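Local atomic coordinates of activating signal cointegrator 1 complex subunit 2 (Homo sapiens, PDB entry 6YXQ), a protein that binds polyubiquitin chains and, within the ASCC complex, recruits ASCC3 and ALKBH3 to sites of DNA alkylation damage, and also takes part in rescuing stalled ribosomes. Residues V66-D71 with R122-V127. Numbering follows the deposited sequence.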
loop_
_atom_site.group_PDB
_atom_site.type_symbol
_atom_site.label_atom_id
_atom_site.label_comp_id
_atom_site.label_asym_id
_atom_site.label_seq_id
_atom_site.Cartn_x
_atom_site.Cartn_y
_atom_site.Cartn_z
ATOM N N VAL B 66 4.843 12.116 6.634
ATOM C CA VAL B 66 3.684 11.287 6.285
ATOM C C VAL B 66 3.250 10.428 7.474
ATOM O O VAL B 66 2.058 10.348 7.804
ATOM C CB VAL B 66 3.985 10.420 5.049
ATOM C CG1 VAL B 66 2.837 9.447 4.799
ATOM C CG2 VAL B 66 4.205 11.296 3.829
ATOM N N ALA B 67 4.210 9.770 8.132
ATOM C CA ALA B 67 3.863 8.818 9.180
ATOM C C ALA B 67 3.283 9.517 10.402
ATOM O O ALA B 67 2.351 9.002 11.029
ATOM C CB ALA B 67 5.082 7.992 9.569
ATOM N N ASN B 68 3.825 10.681 10.768
ATOM C CA ASN B 68 3.260 11.412 11.896
ATOM C C ASN B 68 1.837 11.860 11.590
ATOM O O ASN B 68 0.932 11.718 12.432
ATOM C CB ASN B 68 4.150 12.606 12.246
ATOM C CG ASN B 68 5.456 12.191 12.923
ATOM O OD1 ASN B 68 5.581 11.076 13.435
ATOM N ND2 ASN B 68 6.436 13.090 12.921
ATOM N N ASP B 69 1.615 12.383 10.378
ATOM C CA ASP B 69 0.261 12.775 10.005
ATOM C C ASP B 69 -0.693 11.584 10.054
ATOM O O ASP B 69 -1.834 11.713 10.511
ATOM C CB ASP B 69 0.266 13.414 8.621
ATOM C CG ASP B 69 1.066 14.701 8.576
ATOM O OD1 ASP B 69 1.150 15.400 9.609
ATOM O OD2 ASP B 69 1.604 15.019 7.498
ATOM N N LEU B 70 -0.239 10.411 9.614
ATOM C CA LEU B 70 -1.132 9.256 9.586
ATOM C C LEU B 70 -1.400 8.723 10.989
ATOM O O LEU B 70 -2.513 8.271 11.286
ATOM C CB LEU B 70 -0.546 8.165 8.693
ATOM C CG LEU B 70 -0.682 8.311 7.175
ATOM C CD1 LEU B 70 0.191 7.305 6.451
ATOM C CD2 LEU B 70 -2.126 8.144 6.755
ATOM N N ASP B 71 -0.393 8.760 11.864
ATOM C CA ASP B 71 -0.610 8.404 13.263
ATOM C C ASP B 71 -1.694 9.280 13.874
ATOM O O ASP B 71 -2.621 8.788 14.536
ATOM C CB ASP B 71 0.697 8.544 14.044
ATOM C CG ASP B 71 1.650 7.385 13.820
ATOM O OD1 ASP B 71 1.207 6.321 13.338
ATOM O OD2 ASP B 71 2.848 7.544 14.137
ATOM N N ARG B 122 6.325 1.045 9.595
ATOM C CA ARG B 122 5.364 1.973 10.184
ATOM C C ARG B 122 4.353 2.437 9.141
ATOM O O ARG B 122 3.134 2.379 9.360
ATOM C CB ARG B 122 6.097 3.174 10.792
ATOM C CG ARG B 122 6.412 3.050 12.278
ATOM C CD ARG B 122 5.951 4.280 13.064
ATOM N NE ARG B 122 6.618 5.510 12.636
ATOM C CZ ARG B 122 6.134 6.731 12.844
ATOM N NH1 ARG B 122 6.801 7.796 12.424
ATOM N NH2 ARG B 122 4.979 6.892 13.474
ATOM N N LEU B 123 4.858 2.890 7.988
ATOM C CA LEU B 123 3.985 3.397 6.933
ATOM C C LEU B 123 3.046 2.316 6.419
ATOM O O LEU B 123 1.856 2.571 6.200
ATOM C CB LEU B 123 4.823 3.962 5.789
ATOM C CG LEU B 123 5.368 5.367 6.026
ATOM C CD1 LEU B 123 6.292 5.778 4.894
ATOM C CD2 LEU B 123 4.235 6.379 6.200
ATOM N N HIS B 124 3.571 1.106 6.213
ATOM C CA HIS B 124 2.763 -0.011 5.735
ATOM C C HIS B 124 1.571 -0.260 6.656
ATOM O O HIS B 124 0.408 -0.271 6.213
ATOM C CB HIS B 124 3.661 -1.246 5.630
ATOM C CG HIS B 124 3.038 -2.415 4.929
ATOM N ND1 HIS B 124 2.488 -3.481 5.609
ATOM C CD2 HIS B 124 2.918 -2.709 3.612
ATOM C CE1 HIS B 124 2.039 -4.370 4.744
ATOM N NE2 HIS B 124 2.289 -3.928 3.525
ATOM N N ARG B 125 1.841 -0.431 7.951
ATOM C CA ARG B 125 0.764 -0.708 8.898
ATOM C C ARG B 125 -0.236 0.441 8.944
ATOM O O ARG B 125 -1.456 0.226 8.933
ATOM C CB ARG B 125 1.341 -0.969 10.289
ATOM C CG ARG B 125 0.298 -1.364 11.315
ATOM C CD ARG B 125 0.919 -1.937 12.581
ATOM N NE ARG B 125 -0.106 -2.536 13.432
ATOM C CZ ARG B 125 -0.556 -1.997 14.560
ATOM N NH1 ARG B 125 -0.060 -0.846 14.992
ATOM N NH2 ARG B 125 -1.500 -2.614 15.258
ATOM N N SER B 126 0.263 1.675 8.989
ATOM C CA SER B 126 -0.641 2.804 9.152
ATOM C C SER B 126 -1.544 2.969 7.937
ATOM O O SER B 126 -2.741 3.252 8.081
ATOM C CB SER B 126 0.156 4.079 9.408
ATOM O OG SER B 126 -0.635 5.203 9.099
ATOM N N VAL B 127 -0.991 2.789 6.736
ATOM C CA VAL B 127 -1.792 2.914 5.522
ATOM C C VAL B 127 -2.866 1.836 5.474
ATOM O O VAL B 127 -4.029 2.108 5.137
ATOM C CB VAL B 127 -0.888 2.858 4.281
ATOM C CG1 VAL B 127 -1.729 2.632 3.040
ATOM C CG2 VAL B 127 -0.062 4.130 4.170
#
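Helices 53-75 and 114-135 run side by side in the same general direction in the N-terminal, ASCC3-binding part of ASCC2, their axes 9.9 Å apart and inclined at 32° over these turns. V66, branched and apolar, sets CG1 3.7 Å from CD2 of L123. A67 points toward the partner helix; its small methyl lets A67 CA approach L123 CA to 5.9 Å, and its CB lies over one face of the R122 guanidinium. N68, exposed and polar, brings OD1 near the edge of that group. D69, out of reach of 122-127, forms salt bridges with R39 and with K36 of the ASCC3 chain. L70 fills the interior: CD1 lies 3.9 Å from V127 CG2, and CB rests against the small side chain of S126. D71 closes the row with a salt bridge to R122, modelled too tightly for its length to be trusted. The chemistry thus has two parts: a largely apolar interior with one small serine, where close packing holds the helices together, and a charged pair at the more exposed side.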